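Local coordinates for protein beta-galactosidase/beta-glucuronidase (Faecalibacterium prausnitzii L2-6, PDB 6MVF) that binds flavin mononucleotide and acts as a beta-glucuronidase of the human gut microbiome, with a family-level beta-galactosidase activity that remains uncertain, at residues G86-E92 against I166-H172; S602-V607 against Q619-F625. All blocks are in the same frame, centred on the assembly; numbering follows the deposited sequence.

Interaction 1: G86-E92 against I166-H172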
ATOM      1  N   GLY A  86      30.944  21.156  -6.155  1.00 27.34           N
ATOM      2  CA  GLY A  86      31.706  20.485  -5.136  1.00 32.42           C
ATOM      3  C   GLY A  86      31.180  19.135  -4.731  1.00 34.17           C
ATOM      4  O   GLY A  86      31.690  18.566  -3.757  1.00 32.78           O
ATOM      5  N   GLY A  87      30.184  18.611  -5.449  1.00 27.54           N
ATOM      6  CA  GLY A  87      29.574  17.356  -5.079  1.00 25.81           C
ATOM      7  C   GLY A  87      30.563  16.209  -5.051  1.00 30.20           C
ATOM      8  O   GLY A  87      31.633  16.241  -5.661  1.00 38.76           O
ATOM      9  N   ARG A  88      30.189  15.180  -4.304  1.00 31.05           N
ATOM     10  CA  ARG A  88      31.025  14.011  -4.107  1.00 32.98           C
ATOM     11  C   ARG A  88      30.192  12.759  -4.335  1.00 35.89           C
ATOM     12  O   ARG A  88      28.970  12.757  -4.146  1.00 34.86           O
ATOM     13  CB  ARG A  88      31.647  14.018  -2.705  1.00 32.84           C
ATOM     14  CG  ARG A  88      32.282  15.365  -2.382  1.00 33.53           C
ATOM     15  CD  ARG A  88      33.478  15.258  -1.469  1.00 39.10           C
ATOM     16  NE  ARG A  88      34.539  14.409  -2.010  1.00 40.56           N
ATOM     17  CZ  ARG A  88      35.339  14.762  -3.010  1.00 34.69           C
ATOM     18  NH1 ARG A  88      35.187  15.937  -3.598  1.00 34.49           N
ATOM     19  NH2 ARG A  88      36.288  13.937  -3.417  1.00 27.85           N
ATOM     20  N   VAL A  89      30.864  11.704  -4.789  1.00 36.01           N
ATOM     21  CA  VAL A  89      30.226  10.441  -5.123  1.00 33.57           C
ATOM     22  C   VAL A  89      30.931   9.336  -4.360  1.00 35.92           C
ATOM     23  O   VAL A  89      32.165   9.273  -4.349  1.00 39.72           O
ATOM     24  CB  VAL A  89      30.269  10.162  -6.635  1.00 39.73           C
ATOM     25  CG1 VAL A  89      29.522   8.856  -6.959  1.00 24.20           C
ATOM     26  CG2 VAL A  89      29.717  11.377  -7.409  1.00 31.65           C
ATOM     27  N   TYR A  90      30.152   8.478  -3.713  1.00 35.09           N
ATOM     28  CA  TYR A  90      30.675   7.367  -2.937  1.00 35.33           C
ATOM     29  C   TYR A  90      29.981   6.091  -3.385  1.00 32.48           C
ATOM     30  O   TYR A  90      28.778   6.100  -3.656  1.00 34.69           O
ATOM     31  CB  TYR A  90      30.448   7.583  -1.430  1.00 32.68           C
ATOM     32  CG  TYR A  90      31.451   8.480  -0.728  1.00 33.17           C
ATOM     33  CD1 TYR A  90      31.375   9.875  -0.816  1.00 31.91           C
ATOM     34  CD2 TYR A  90      32.451   7.931   0.065  1.00 30.62           C
ATOM     35  CE1 TYR A  90      32.307  10.691  -0.150  1.00 33.46           C
ATOM     36  CE2 TYR A  90      33.368   8.735   0.743  1.00 33.28           C
ATOM     37  CZ  TYR A  90      33.300  10.102   0.635  1.00 35.00           C
ATOM     38  OH  TYR A  90      34.235  10.863   1.311  1.00 33.75           O
ATOM     39  N   VAL A  91      30.731   4.997  -3.474  1.00 32.81           N
ATOM     40  CA  VAL A  91      30.130   3.674  -3.621  1.00 35.24           C
ATOM     41  C   VAL A  91      30.148   3.010  -2.255  1.00 31.65           C
ATOM     42  O   VAL A  91      31.138   3.100  -1.521  1.00 33.04           O
ATOM     43  CB  VAL A  91      30.832   2.803  -4.687  1.00 26.83           C
ATOM     44  CG1 VAL A  91      32.299   2.649  -4.401  1.00 33.60           C
ATOM     45  CG2 VAL A  91      30.194   1.449  -4.734  1.00 26.48           C
ATOM     46  N   GLU A  92      29.027   2.390  -1.889  1.00 32.36           N
ATOM     47  CA  GLU A  92      28.865   1.732  -0.600  1.00 32.07           C
ATOM     48  C   GLU A  92      28.510   0.270  -0.846  1.00 33.35           C
ATOM     49  O   GLU A  92      27.441  -0.031  -1.384  1.00 29.15           O
ATOM     50  CB  GLU A  92      27.797   2.442   0.221  1.00 30.62           C
ATOM     51  CG  GLU A  92      27.326   1.697   1.443  1.00 32.92           C
ATOM     52  CD  GLU A  92      26.307   2.497   2.243  1.00 43.57           C
ATOM     53  OE1 GLU A  92      26.736   3.305   3.116  1.00 39.58           O
ATOM     54  OE2 GLU A  92      25.080   2.326   1.993  1.00 43.86           O
ATOM     55  N   ILE A 166      26.125   6.892  -3.181  1.00 32.77           N
ATOM     56  CA  ILE A 166      25.799   8.008  -2.294  1.00 37.69           C
ATOM     57  C   ILE A 166      26.314   9.310  -2.913  1.00 37.25           C
ATOM     58  O   ILE A 166      27.505   9.434  -3.228  1.00 36.78           O
ATOM     59  CB  ILE A 166      26.369   7.807  -0.879  1.00 32.06           C
ATOM     60  CG1 ILE A 166      25.858   6.492  -0.280  1.00 29.69           C
ATOM     61  CG2 ILE A 166      25.994   8.995   0.006  1.00 25.44           C
ATOM     62  CD1 ILE A 166      26.432   6.154   1.084  1.00 26.46           C
ATOM     63  N   SER A 167      25.417  10.276  -3.074  1.00 35.35           N
ATOM     64  CA  SER A 167      25.726  11.607  -3.575  1.00 28.74           C
ATOM     65  C   SER A 167      25.541  12.601  -2.432  1.00 35.41           C
ATOM     66  O   SER A 167      24.470  12.636  -1.812  1.00 30.70           O
ATOM     67  CB  SER A 167      24.807  11.945  -4.752  1.00 25.97           C
ATOM     68  OG  SER A 167      24.973  13.275  -5.172  1.00 38.37           O
ATOM     69  N   VAL A 168      26.575  13.389  -2.142  1.00 34.34           N
ATOM     70  CA  VAL A 168      26.544  14.354  -1.038  1.00 31.61           C
ATOM     71  C   VAL A 168      27.234  15.638  -1.467  1.00 30.87           C
ATOM     72  O   VAL A 168      28.000  15.657  -2.440  1.00 30.16           O
ATOM     73  CB  VAL A 168      27.218  13.803   0.240  1.00 33.68           C
ATOM     74  CG1 VAL A 168      26.378  12.676   0.887  1.00 29.82           C
ATOM     75  CG2 VAL A 168      28.642  13.356  -0.054  1.00 31.48           C
ATOM     76  N   PRO A 169      26.978  16.748  -0.751  1.00 31.68           N
ATOM     77  CA  PRO A 169      27.746  17.973  -1.004  1.00 29.25           C
ATOM     78  C   PRO A 169      29.159  17.836  -0.476  1.00 34.43           C
ATOM     79  O   PRO A 169      29.497  16.818   0.146  1.00 29.68           O
ATOM     80  CB  PRO A 169      26.981  19.058  -0.232  1.00 31.06           C
ATOM     81  CG  PRO A 169      25.713  18.418   0.218  1.00 34.77           C
ATOM     82  CD  PRO A 169      25.977  16.956   0.306  1.00 32.93           C
ATOM     83  N   ASN A 170      29.978  18.872  -0.695  1.00 36.08           N
ATOM     84  CA  ASN A 170      31.375  18.819  -0.271  1.00 36.30           C
ATOM     85  C   ASN A 170      31.492  18.736   1.250  1.00 28.32           C
ATOM     86  O   ASN A 170      32.309  17.977   1.773  1.00 28.01           O
ATOM     87  CB  ASN A 170      32.136  20.028  -0.820  1.00 28.66           C
ATOM     88  CG  ASN A 170      33.613  19.979  -0.489  1.00 33.06           C
ATOM     89  OD1 ASN A 170      34.323  19.066  -0.916  1.00 40.64           O
ATOM     90  ND2 ASN A 170      34.081  20.951   0.286  1.00 25.02           N
ATOM     91  N   ALA A 171      30.699  19.516   1.971  1.00 30.14           N
ATOM     92  CA  ALA A 171      30.584  19.375   3.415  1.00 31.69           C
ATOM     93  C   ALA A 171      29.434  18.413   3.706  1.00 33.57           C
ATOM     94  O   ALA A 171      28.306  18.633   3.248  1.00 30.19           O
ATOM     95  CB  ALA A 171      30.356  20.730   4.084  1.00 26.80           C
ATOM     96  N   HIS A 172      29.723  17.354   4.460  1.00 28.60           N
ATOM     97  CA  HIS A 172      28.806  16.244   4.669  1.00 31.48           C
ATOM     98  C   HIS A 172      29.313  15.425   5.847  1.00 31.80           C
ATOM     99  O   HIS A 172      30.510  15.404   6.132  1.00 32.68           O
ATOM    100  CB  HIS A 172      28.692  15.355   3.417  1.00 24.94           C
ATOM    101  CG  HIS A 172      29.959  14.633   3.062  1.00 28.44           C
ATOM    102  ND1 HIS A 172      30.853  15.107   2.124  1.00 31.29           N
ATOM    103  CD2 HIS A 172      30.475  13.462   3.509  1.00 29.26           C
ATOM    104  CE1 HIS A 172      31.865  14.264   2.014  1.00 31.22           C
ATOM    105  NE2 HIS A 172      31.655  13.252   2.839  1.00 25.61           N
TER
HETATM  106  O   HOH W   1      34.608  18.763  -3.722  1.00 29.93           O
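Arg88 and Val168 pair antiparallel: Arg88 N gives its hydrogen to Val168 O at 2.9 Å, and Val168 N returns a bond to Arg88 O. Tyr90 and Ile166 repeat the double link, with the non-hydrogen-bonded Val89–Ser167 pair between them. From this backbone the Arg88 side chain runs alongside 166-172. Its CB lies 4.1 Å from Val168 CG2, CG passes Pro169 O, and CD sits 4.0 Å from His172 CE1, at the imidazole's edge, and close to Asn170 OD1. Bends at chi2 (-149°) and chi3 (58°) set the guanidinium beside Asn170, the two side chains pointing the same way, its plane 80° from the amide. There NH1 makes a weak bond to a water that also donates to Gly86 O and Asn170 OD1, while NH2 forms a salt bridge with Asp122. His172 ND1 donates to Pro169 O at 2.9 Å, fixing the ring's rotation; Val168 CG2 lies 3.5 Å above the His172 ring plane, and His172 NE2 comes 3.8 Å from Tyr90 OH, which bonds to Asp176. A serine at His172 would probably leave Pro169 O without its imidazole donor and open a gap between Tyr90 and Arg88 CD. Strands 88-93 and 163-168 are the two central strands of a four-stranded antiparallel sheet in the sugar-binding beta-sandwich domain of family 2 glycosidases, with the His172 side chain about 10 Å from the bound FMN.

Interaction 2: S602-V607 against Q619-F625; sequences SNQDTV and QTAHRVF
Val607 and Gln619 are joined by two nearly straight backbone bonds, Val607 N to Gln619 O and Gln619 N to Val607 O, each 3.0 Å. Next along, Ala621 N reaches Asp605 O, and at the far end Ser602 N donates to Arg623 O at 3.0 Å. Among side chains, the hydroxyls of Thr606 and Thr620 meet on one face of the ladder, OG1 to OG1 at 3.1 Å; each OG1 lies opposite its own carbonyl carbon, with chi1 near -60° in both, which turns the two oxygens toward each other. Ser602 OG accepts from Gln604 N, an ST turn that shapes the departure from strand 596-602, and it also bonds to Met580 O. Here both segments change sheets. Strands 606-611 and 614-620 form a beta hairpin in a five-stranded sheet, whereas 596-602 and 624-629 are neighbours in a three-stranded one, so the contact bridges two sheets near the C terminus, in the stretch assigned to DUF4982. Across the junction, apolar packing centres on Phe625: Val607 CG2 stands 3.6 Å from the ring centroid, only 6° off the normal, a CH-pi contact over the face. Gln604 O and Asp605 O lie in the ring's plane at its edge, Gln604 O 3.5 Å from Phe625 CZ and Asp605 O equally close to Phe625 CE2. Charge adds a long salt bridge, Asp605 OD1 to Arg623 NH1 at 3.7 Å, the oxygen well out of the guanidinium plane. Asn603 CB lies over one face of that guanidinium, 4.1 Å from Arg623 NH1.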
ATOM      1  N   SER A 602       2.551 -27.426  26.840  1.00 34.10           N
ATOM      2  CA  SER A 602       1.609 -26.339  27.070  1.00 32.12           C
ATOM      3  C   SER A 602       2.164 -25.385  28.121  1.00 28.93           C
ATOM      4  O   SER A 602       2.856 -25.807  29.049  1.00 25.93           O
ATOM      5  CB  SER A 602       0.245 -26.873  27.512  1.00 25.23           C
ATOM      6  OG  SER A 602      -0.653 -25.789  27.626  1.00 29.27           O
ATOM      7  N   ASN A 603       1.859 -24.098  27.963  1.00 21.91           N
ATOM      8  CA  ASN A 603       2.101 -23.158  29.045  1.00 26.15           C
ATOM      9  C   ASN A 603       0.898 -23.031  29.978  1.00 27.53           C
ATOM     10  O   ASN A 603       0.927 -22.233  30.913  1.00 28.18           O
ATOM     11  CB  ASN A 603       2.551 -21.783  28.507  1.00 20.15           C
ATOM     12  CG  ASN A 603       1.603 -21.188  27.505  1.00 25.58           C
ATOM     13  OD1 ASN A 603       0.433 -21.577  27.403  1.00 27.73           O
ATOM     14  ND2 ASN A 603       2.101 -20.216  26.758  1.00 22.60           N
ATOM     15  N   GLN A 604      -0.146 -23.811  29.755  1.00 30.25           N
ATOM     16  CA  GLN A 604      -1.145 -24.072  30.771  1.00 24.89           C
ATOM     17  C   GLN A 604      -0.666 -25.216  31.649  1.00 32.82           C
ATOM     18  O   GLN A 604       0.247 -25.964  31.289  1.00 37.14           O
ATOM     19  CB  GLN A 604      -2.479 -24.437  30.127  1.00 29.33           C
ATOM     20  CG  GLN A 604      -2.824 -23.571  28.950  1.00 33.58           C
ATOM     21  CD  GLN A 604      -3.127 -22.135  29.335  1.00 35.84           C
ATOM     22  OE1 GLN A 604      -4.287 -21.748  29.454  1.00 42.16           O
ATOM     23  NE2 GLN A 604      -2.088 -21.330  29.497  1.00 35.30           N
ATOM     24  N   ASP A 605      -1.288 -25.358  32.813  1.00 31.93           N
ATOM     25  CA  ASP A 605      -0.842 -26.388  33.737  1.00 29.80           C
ATOM     26  C   ASP A 605      -1.744 -27.616  33.765  1.00 30.14           C
ATOM     27  O   ASP A 605      -1.388 -28.612  34.401  1.00 31.13           O
ATOM     28  CB  ASP A 605      -0.714 -25.809  35.144  1.00 31.19           C
ATOM     29  CG  ASP A 605       0.302 -24.694  35.218  1.00 37.30           C
ATOM     30  OD1 ASP A 605       1.376 -24.826  34.569  1.00 35.84           O
ATOM     31  OD2 ASP A 605       0.013 -23.686  35.917  1.00 41.24           O
ATOM     32  N   THR A 606      -2.880 -27.592  33.084  1.00 26.35           N
ATOM     33  CA  THR A 606      -3.771 -28.738  33.077  1.00 27.63           C
ATOM     34  C   THR A 606      -4.177 -29.029  31.647  1.00 31.81           C
ATOM     35  O   THR A 606      -4.627 -28.130  30.931  1.00 29.37           O
ATOM     36  CB  THR A 606      -4.996 -28.512  33.951  1.00 28.73           C
ATOM     37  OG1 THR A 606      -4.565 -28.294  35.306  1.00 33.35           O
ATOM     38  CG2 THR A 606      -5.900 -29.743  33.905  1.00 23.23           C
ATOM     39  N   VAL A 607      -3.985 -30.285  31.240  1.00 31.64           N
ATOM     40  CA  VAL A 607      -4.257 -30.757  29.896  1.00 29.64           C
ATOM     41  C   VAL A 607      -5.145 -31.979  30.029  1.00 32.27           C
ATOM     42  O   VAL A 607      -4.873 -32.866  30.851  1.00 29.20           O
ATOM     43  CB  VAL A 607      -2.957 -31.095  29.128  1.00 34.22           C
ATOM     44  CG1 VAL A 607      -3.245 -31.939  27.859  1.00 29.77           C
ATOM     45  CG2 VAL A 607      -2.186 -29.819  28.775  1.00 24.44           C
ATOM     46  N   GLN A 619      -4.088 -34.406  33.254  1.00 35.00           N
ATOM     47  CA  GLN A 619      -2.880 -34.240  34.044  1.00 31.20           C
ATOM     48  C   GLN A 619      -2.664 -32.775  34.382  1.00 38.55           C
ATOM     49  O   GLN A 619      -2.971 -31.882  33.581  1.00 37.06           O
ATOM     50  CB  GLN A 619      -1.662 -34.765  33.307  1.00 38.81           C
ATOM     51  CG  GLN A 619      -1.413 -36.239  33.497  1.00 35.33           C
ATOM     52  CD  GLN A 619      -0.296 -36.716  32.606  1.00 42.09           C
ATOM     53  OE1 GLN A 619       0.797 -36.136  32.599  1.00 43.09           O
ATOM     54  NE2 GLN A 619      -0.571 -37.748  31.807  1.00 39.32           N
ATOM     55  N   THR A 620      -2.130 -32.540  35.578  1.00 35.56           N
ATOM     56  CA  THR A 620      -1.620 -31.236  35.981  1.00 33.40           C
ATOM     57  C   THR A 620      -0.114 -31.370  36.116  1.00 31.57           C
ATOM     58  O   THR A 620       0.372 -32.237  36.849  1.00 38.91           O
ATOM     59  CB  THR A 620      -2.258 -30.752  37.289  1.00 34.27           C
ATOM     60  OG1 THR A 620      -3.681 -30.649  37.110  1.00 34.06           O
ATOM     61  CG2 THR A 620      -1.688 -29.379  37.705  1.00 28.35           C
ATOM     62  N   ALA A 621       0.616 -30.537  35.393  1.00 26.75           N
ATOM     63  CA  ALA A 621       2.055 -30.692  35.283  1.00 26.16           C
ATOM     64  C   ALA A 621       2.645 -29.361  34.849  1.00 29.44           C
ATOM     65  O   ALA A 621       1.929 -28.436  34.467  1.00 28.33           O
ATOM     66  CB  ALA A 621       2.420 -31.802  34.293  1.00 23.33           C
ATOM     67  N   HIS A 622       3.961 -29.282  34.893  1.00 25.64           N
ATOM     68  CA  HIS A 622       4.671 -28.088  34.466  1.00 26.75           C
ATOM     69  C   HIS A 622       5.235 -28.308  33.058  1.00 28.16           C
ATOM     70  O   HIS A 622       6.302 -28.904  32.894  1.00 26.24           O
ATOM     71  CB  HIS A 622       5.763 -27.757  35.475  1.00 29.16           C
ATOM     72  CG  HIS A 622       6.523 -26.509  35.155  1.00 32.76           C
ATOM     73  ND1 HIS A 622       5.961 -25.253  35.235  1.00 35.03           N
ATOM     74  CD2 HIS A 622       7.800 -26.323  34.748  1.00 27.95           C
ATOM     75  CE1 HIS A 622       6.864 -24.346  34.909  1.00 26.44           C
ATOM     76  NE2 HIS A 622       7.986 -24.970  34.601  1.00 29.65           N
ATOM     77  N   ARG A 623       4.510 -27.818  32.041  1.00 30.68           N
ATOM     78  CA  ARG A 623       4.973 -27.683  30.647  1.00 27.01           C
ATOM     79  C   ARG A 623       4.906 -28.970  29.822  1.00 31.86           C
ATOM     80  O   ARG A 623       4.382 -28.947  28.705  1.00 31.31           O
ATOM     81  CB  ARG A 623       6.397 -27.134  30.589  1.00 24.16           C
ATOM     82  CG  ARG A 623       6.613 -25.843  31.384  1.00 29.49           C
ATOM     83  CD  ARG A 623       5.729 -24.730  30.879  1.00 27.55           C
ATOM     84  NE  ARG A 623       5.923 -23.508  31.647  1.00 30.91           N
ATOM     85  CZ  ARG A 623       4.942 -22.828  32.233  1.00 31.83           C
ATOM     86  NH1 ARG A 623       3.687 -23.243  32.139  1.00 34.60           N
ATOM     87  NH2 ARG A 623       5.217 -21.728  32.904  1.00 32.68           N
ATOM     88  N   VAL A 624       5.426 -30.086  30.336  1.00 24.28           N
ATOM     89  CA  VAL A 624       5.466 -31.350  29.613  1.00 24.25           C
ATOM     90  C   VAL A 624       4.445 -32.305  30.219  1.00 29.94           C
ATOM     91  O   VAL A 624       4.412 -32.498  31.437  1.00 35.04           O
ATOM     92  CB  VAL A 624       6.877 -31.955  29.639  1.00 26.67           C
ATOM     93  CG1 VAL A 624       6.913 -33.258  28.890  1.00 26.26           C
ATOM     94  CG2 VAL A 624       7.874 -30.965  29.047  1.00 26.69           C
ATOM     95  N   PHE A 625       3.612 -32.897  29.363  1.00 31.75           N
ATOM     96  CA  PHE A 625       2.558 -33.833  29.740  1.00 27.77           C
ATOM     97  C   PHE A 625       2.718 -35.095  28.901  1.00 34.39           C
ATOM     98  O   PHE A 625       2.852 -35.007  27.679  1.00 34.45           O
ATOM     99  CB  PHE A 625       1.168 -33.236  29.490  1.00 29.38           C
ATOM    100  CG  PHE A 625       0.945 -31.898  30.137  1.00 28.76           C
ATOM    101  CD1 PHE A 625       1.470 -30.755  29.586  1.00 25.66           C
ATOM    102  CD2 PHE A 625       0.175 -31.788  31.292  1.00 29.05           C
ATOM    103  CE1 PHE A 625       1.259 -29.523  30.191  1.00 29.51           C
ATOM    104  CE2 PHE A 625      -0.038 -30.567  31.893  1.00 25.36           C
ATOM    105  CZ  PHE A 625       0.501 -29.434  31.347  1.00 24.95           C
TER

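How the interactions relate
From the N terminus, the chain runs through several earlier strands before it reaches 88-93, and 73 residues, 30 of them strand, intervene before 166-172 returns beside it, so interaction 1 closes a long loop within the sugar-binding domain. The chain then passes through the next family 2 domain and the TIM barrel before reaching interaction 2, where just 11 residues, nine of them strand of one hairpin, separate the segments. The two loops follow in series, neither nesting nor crossing. Interactions 1 and 2, on opposite sides of the chain's centre, have their centres about 61 Å apart. Interaction 1 joins strands near the FMN site; interaction 2 ties two sheets together far from it.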